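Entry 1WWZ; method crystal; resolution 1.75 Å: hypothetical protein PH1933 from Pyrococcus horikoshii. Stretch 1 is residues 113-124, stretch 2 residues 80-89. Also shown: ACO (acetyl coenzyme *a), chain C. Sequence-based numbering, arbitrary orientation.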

# COMPACT_ATOMS: atom_id res chain seq x y z
N PHE A 113 -6.84 2.35 -5.23
CA PHE A 113 -7.77 2.23 -6.34
C PHE A 113 -8.98 3.16 -6.16
O PHE A 113 -9.27 3.98 -7.02
CB PHE A 113 -8.26 0.79 -6.47
CG PHE A 113 -9.33 0.60 -7.51
CD1 PHE A 113 -9.02 0.69 -8.87
CD2 PHE A 113 -10.65 0.34 -7.14
CE1 PHE A 113 -10.01 0.53 -9.84
CE2 PHE A 113 -11.64 0.17 -8.10
CZ PHE A 113 -11.33 0.27 -9.45
N LEU A 114 -9.67 3.03 -5.03
CA LEU A 114 -10.85 3.84 -4.76
C LEU A 114 -10.55 5.33 -4.59
O LEU A 114 -11.41 6.18 -4.87
CB LEU A 114 -11.58 3.32 -3.52
CG LEU A 114 -12.19 1.92 -3.67
CD1 LEU A 114 -12.84 1.48 -2.35
CD2 LEU A 114 -13.23 1.93 -4.79
N GLY A 115 -9.34 5.64 -4.15
CA GLY A 115 -8.94 7.02 -3.94
C GLY A 115 -8.99 7.88 -5.19
O GLY A 115 -9.07 9.11 -5.10
N LYS A 116 -8.95 7.26 -6.36
CA LYS A 116 -9.00 8.01 -7.61
C LYS A 116 -10.43 8.42 -7.95
O LYS A 116 -10.64 9.36 -8.71
CB LYS A 116 -8.46 7.16 -8.76
CG LYS A 116 -8.51 7.88 -10.10
CD LYS A 116 -8.16 6.96 -11.25
CE LYS A 116 -7.87 7.74 -12.52
NZ LYS A 116 -9.02 8.58 -12.96
N TYR A 117 -11.39 7.73 -7.36
CA TYR A 117 -12.80 7.98 -7.65
C TYR A 117 -13.66 8.54 -6.52
O TYR A 117 -14.54 9.36 -6.76
CB TYR A 117 -13.45 6.68 -8.13
CG TYR A 117 -12.69 5.97 -9.22
CD1 TYR A 117 -12.76 6.39 -10.54
CD2 TYR A 117 -11.90 4.86 -8.92
CE1 TYR A 117 -12.06 5.72 -11.55
CE2 TYR A 117 -11.20 4.19 -9.91
CZ TYR A 117 -11.28 4.62 -11.22
OH TYR A 117 -10.60 3.95 -12.21
N ASN A 118 -13.41 8.09 -5.30
CA ASN A 118 -14.23 8.51 -4.17
C ASN A 118 -13.47 9.19 -3.04
O ASN A 118 -12.32 8.86 -2.77
CB ASN A 118 -14.97 7.30 -3.60
CG ASN A 118 -15.37 6.30 -4.68
OD1 ASN A 118 -14.76 5.24 -4.82
ND2 ASN A 118 -16.40 6.64 -5.45
N ASP A 119 -14.13 10.15 -2.38
CA ASP A 119 -13.53 10.85 -1.25
C ASP A 119 -14.01 10.20 0.03
O ASP A 119 -13.71 10.65 1.14
CB ASP A 119 -13.92 12.34 -1.25
CG ASP A 119 -15.43 12.55 -1.13
OD1 ASP A 119 -16.09 11.79 -0.39
OD2 ASP A 119 -15.95 13.50 -1.75
N THR A 120 -14.78 9.12 -0.12
CA THR A 120 -15.34 8.40 1.01
C THR A 120 -15.42 6.91 0.69
O THR A 120 -15.79 6.53 -0.42
CB THR A 120 -16.75 8.90 1.34
OG1 THR A 120 -16.71 10.31 1.61
CG2 THR A 120 -17.31 8.18 2.55
N ILE A 121 -15.07 6.07 1.67
CA ILE A 121 -15.15 4.63 1.50
C ILE A 121 -15.98 4.07 2.65
O ILE A 121 -15.69 4.33 3.82
CB ILE A 121 -13.76 3.97 1.50
CG1 ILE A 121 -12.92 4.55 0.36
CG2 ILE A 121 -13.89 2.45 1.33
CD1 ILE A 121 -11.48 4.07 0.35
N GLU A 122 -17.00 3.29 2.30
CA GLU A 122 -17.90 2.71 3.29
C GLU A 122 -17.84 1.19 3.29
O GLU A 122 -17.56 0.56 2.27
CB GLU A 122 -19.33 3.19 2.97
CG GLU A 122 -20.43 2.63 3.85
CD GLU A 122 -21.80 3.13 3.41
OE1 GLU A 122 -22.22 4.23 3.84
OE2 GLU A 122 -22.45 2.43 2.61
N LEU A 123 -18.10 0.59 4.45
CA LEU A 123 -18.09 -0.86 4.58
C LEU A 123 -18.88 -1.31 5.80
O LEU A 123 -19.14 -0.52 6.71
CB LEU A 123 -16.65 -1.39 4.68
CG LEU A 123 -15.85 -0.98 5.93
CD1 LEU A 123 -16.22 -1.89 7.10
CD2 LEU A 123 -14.35 -1.10 5.65
N TRP A 124 -19.29 -2.57 5.78
CA TRP A 124 -20.03 -3.16 6.89
C TRP A 124 -19.23 -4.38 7.34
O TRP A 124 -18.78 -5.18 6.52
CB TRP A 124 -21.43 -3.59 6.47
CG TRP A 124 -22.36 -2.45 6.21
CD1 TRP A 124 -22.55 -1.78 5.02
CD2 TRP A 124 -23.26 -1.84 7.15
NE1 TRP A 124 -23.51 -0.81 5.17
CE2 TRP A 124 -23.96 -0.82 6.46
CE3 TRP A 124 -23.54 -2.06 8.50
CZ2 TRP A 124 -24.92 -0.02 7.09
CZ3 TRP A 124 -24.50 -1.27 9.13
CH2 TRP A 124 -25.18 -0.26 8.42
N1A ACO C . -6.61 -9.48 15.85
C2A ACO C . -6.02 -8.29 15.98
N3A ACO C . -5.55 -7.50 14.98
C4A ACO C . -5.73 -8.07 13.70
C5A ACO C . -6.32 -9.30 13.48
C6A ACO C . -6.78 -10.04 14.64
N6A ACO C . -7.34 -11.25 14.53
N7A ACO C . -6.34 -9.58 12.12
C8A ACO C . -5.78 -8.53 11.57
N9A ACO C . -5.39 -7.55 12.47
C1B ACO C . -4.74 -6.28 12.23
C2B ACO C . -3.29 -6.18 12.75
O2B ACO C . -3.04 -4.79 13.03
C3B ACO C . -2.48 -6.82 11.59
O3B ACO C . -1.16 -6.25 11.66
P3B ACO C . 0.10 -6.86 12.45
O7A ACO C . -0.33 -6.85 13.88
O8A ACO C . 1.19 -5.93 12.19
O9A ACO C . 0.34 -8.21 11.90
C4B ACO C . -3.21 -6.33 10.37
O4B ACO C . -4.54 -6.00 10.87
C5B ACO C . -3.47 -7.37 9.30
O5B ACO C . -2.34 -8.16 8.98
P1A ACO C . -2.42 -9.13 7.73
O1A ACO C . -1.48 -10.23 7.96
O2A ACO C . -2.22 -8.30 6.48
O3A ACO C . -3.92 -9.76 7.96
P2A ACO C . -4.65 -10.79 7.06
O4A ACO C . -4.98 -11.89 7.99
O5A ACO C . -3.77 -11.09 5.90
O6A ACO C . -5.94 -10.09 6.55
CBP ACO C . -8.38 -10.20 7.06
CCP ACO C . -7.05 -9.60 7.42
CDP ACO C . -9.45 -9.51 7.98
CEP ACO C . -8.69 -9.96 5.56
CAP ACO C . -8.30 -11.75 7.33
OAP ACO C . -8.06 -11.97 8.72
C9P ACO C . -9.57 -12.57 6.97
O9P ACO C . -9.70 -13.09 5.87
N8P ACO C . -10.53 -12.66 7.94
C7P ACO C . -11.82 -13.39 7.77
C6P ACO C . -12.82 -12.69 6.84
C5P ACO C . -13.20 -11.31 7.33
O5P ACO C . -13.52 -11.12 8.53
N4P ACO C . -13.21 -10.31 6.46
C3P ACO C . -13.53 -8.88 6.55
C2P ACO C . -15.06 -8.81 6.46
S1P ACO C . -15.54 -7.00 6.51
C ACO C . -15.72 -6.73 5.01
O ACO C . -15.59 -7.56 4.00
CH3 ACO C . -16.15 -5.34 4.24
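Stretch 2 (80-89) YEGRIVGAIH

Stretch 2 lies beside stretch 1 as a neighbouring parallel β-strand, joined to it by three backbone hydrogen bonds and tied at the start of the pairing by a salt bridge. Strand 83-89 is extended from Arg-83 to Ile-88 (for example Ala-87, phi/psi -145/154), as is Thr-120 to Trp-124 (Ile-121, -127/127); nearest CA pairs run from Thr-120 with Val-85 to Leu-123 with Ile-88, and His-89 makes no contact. The N-to-C directions differ by 44° (signed crossing angle -44°), and the axes approach to 4.4 Å. Register follows from the CA pairs: Ile-121 CA is 4.4 Å from Gly-86 CA, and Glu-122 CA is 4.8 Å from Ala-87 CA.

The hydrogen bonds alternate in direction as a parallel ladder requires. Gly-86 N donates to Thr-120 O (2.8 Å, N-H...O angle 161°), Glu-122 N to Gly-86 O (2.8 Å, 166°), and Ile-88 N to Glu-122 O (3.2 Å, 151°). Further along, a water continues the link, donating to Ile-88 O (2.7 Å from its oxygen) and accepting from Trp-124 N (2.9 Å). A second water joins Ile-84 O to Asn-118 ND2, at 2.8 and 2.9 Å from its oxygen.

Gly-86 packs closely against Asn-118 in the loop before the strand: Asn-118 OD1 is 3.2 Å from Gly-86 CA, and an ideal CB there would lie 2.6 Å from that oxygen, a clash. Ile-121, on the same sheet face, packs its CG2 4.1 Å from Ile-88 CG1, while Leu-123 CD2 reaches Ile-88 CD1 at 3.9 Å. On the other face, with Ala-87, Glu-122 places its CB 4.1 Å from Val-85 CG2.

Arg-83 starts sideways, but its extended side chain brings NH2 to 3.2 Å from Asp-119 OD1, forming the salt bridge. Tyr-80, before the strand, meets Trp-124 obliquely: CE2 of Tyr-80 is 3.5 Å from CZ2 of Trp-124, with ring planes at 60°.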

# COMPACT_ATOMS: atom_id res chain seq x y z
N TYR A 80 -26.88 6.43 3.65
CA TYR A 80 -26.40 7.13 4.84
C TYR A 80 -25.61 8.38 4.47
O TYR A 80 -25.73 9.41 5.13
CB TYR A 80 -25.53 6.18 5.66
CG TYR A 80 -26.27 4.92 6.05
CD1 TYR A 80 -27.21 4.93 7.07
CD2 TYR A 80 -26.05 3.73 5.36
CE1 TYR A 80 -27.92 3.77 7.41
CE2 TYR A 80 -26.75 2.57 5.68
CZ TYR A 80 -27.68 2.60 6.70
OH TYR A 80 -28.37 1.46 7.01
N GLU A 81 -24.83 8.31 3.40
CA GLU A 81 -24.05 9.46 2.95
C GLU A 81 -24.86 10.24 1.92
O GLU A 81 -24.49 11.34 1.51
CB GLU A 81 -22.73 9.01 2.31
CG GLU A 81 -21.84 8.18 3.23
CD GLU A 81 -21.48 8.90 4.51
OE1 GLU A 81 -21.03 10.06 4.43
OE2 GLU A 81 -21.64 8.30 5.59
N GLY A 82 -25.97 9.65 1.49
CA GLY A 82 -26.84 10.29 0.51
C GLY A 82 -26.20 10.56 -0.83
O GLY A 82 -26.62 11.47 -1.55
N ARG A 83 -25.19 9.78 -1.20
CA ARG A 83 -24.51 9.97 -2.48
C ARG A 83 -23.62 8.78 -2.83
O ARG A 83 -23.48 7.84 -2.05
CB ARG A 83 -23.66 11.24 -2.42
CG ARG A 83 -22.60 11.22 -1.34
CD ARG A 83 -22.07 12.61 -1.04
NE ARG A 83 -21.09 12.58 0.04
CZ ARG A 83 -19.80 12.31 -0.14
NH1 ARG A 83 -19.35 12.06 -1.36
NH2 ARG A 83 -18.96 12.30 0.89
N ILE A 84 -23.02 8.83 -4.01
CA ILE A 84 -22.14 7.76 -4.47
C ILE A 84 -20.85 7.79 -3.65
O ILE A 84 -20.25 8.85 -3.46
CB ILE A 84 -21.77 7.92 -5.96
CG1 ILE A 84 -23.02 7.75 -6.83
CG2 ILE A 84 -20.68 6.92 -6.35
CD1 ILE A 84 -23.68 6.41 -6.68
N VAL A 85 -20.43 6.62 -3.17
CA VAL A 85 -19.20 6.51 -2.39
C VAL A 85 -18.47 5.24 -2.81
O VAL A 85 -18.97 4.47 -3.63
CB VAL A 85 -19.48 6.43 -0.86
CG1 VAL A 85 -20.22 7.67 -0.39
CG2 VAL A 85 -20.27 5.17 -0.54
N GLY A 86 -17.29 5.04 -2.25
CA GLY A 86 -16.54 3.83 -2.56
C GLY A 86 -16.97 2.82 -1.51
O GLY A 86 -17.41 3.20 -0.43
N ALA A 87 -16.88 1.54 -1.84
CA ALA A 87 -17.27 0.52 -0.88
C ALA A 87 -16.38 -0.70 -1.01
O ALA A 87 -15.81 -0.95 -2.06
CB ALA A 87 -18.73 0.12 -1.11
N ILE A 88 -16.27 -1.45 0.09
CA ILE A 88 -15.52 -2.70 0.11
C ILE A 88 -16.62 -3.72 0.36
O ILE A 88 -17.23 -3.73 1.43
CB ILE A 88 -14.50 -2.76 1.28
CG1 ILE A 88 -13.48 -1.62 1.14
CG2 ILE A 88 -13.79 -4.11 1.27
CD1 ILE A 88 -12.41 -1.58 2.25
N HIS A 89 -16.90 -4.57 -0.63
CA HIS A 89 -17.96 -5.57 -0.50
C HIS A 89 -17.51 -6.86 0.15
O HIS A 89 -18.29 -7.54 0.81
CB HIS A 89 -18.56 -5.90 -1.87
CG HIS A 89 -19.33 -4.78 -2.48
ND1 HIS A 89 -20.36 -4.15 -1.82
CD2 HIS A 89 -19.25 -4.20 -3.70
CE1 HIS A 89 -20.89 -3.22 -2.61
NE2 HIS A 89 -20.23 -3.23 -3.76
O HOH W 1 -17.86 9.07 -4.81
O HOH W 2 -19.27 -3.91 3.18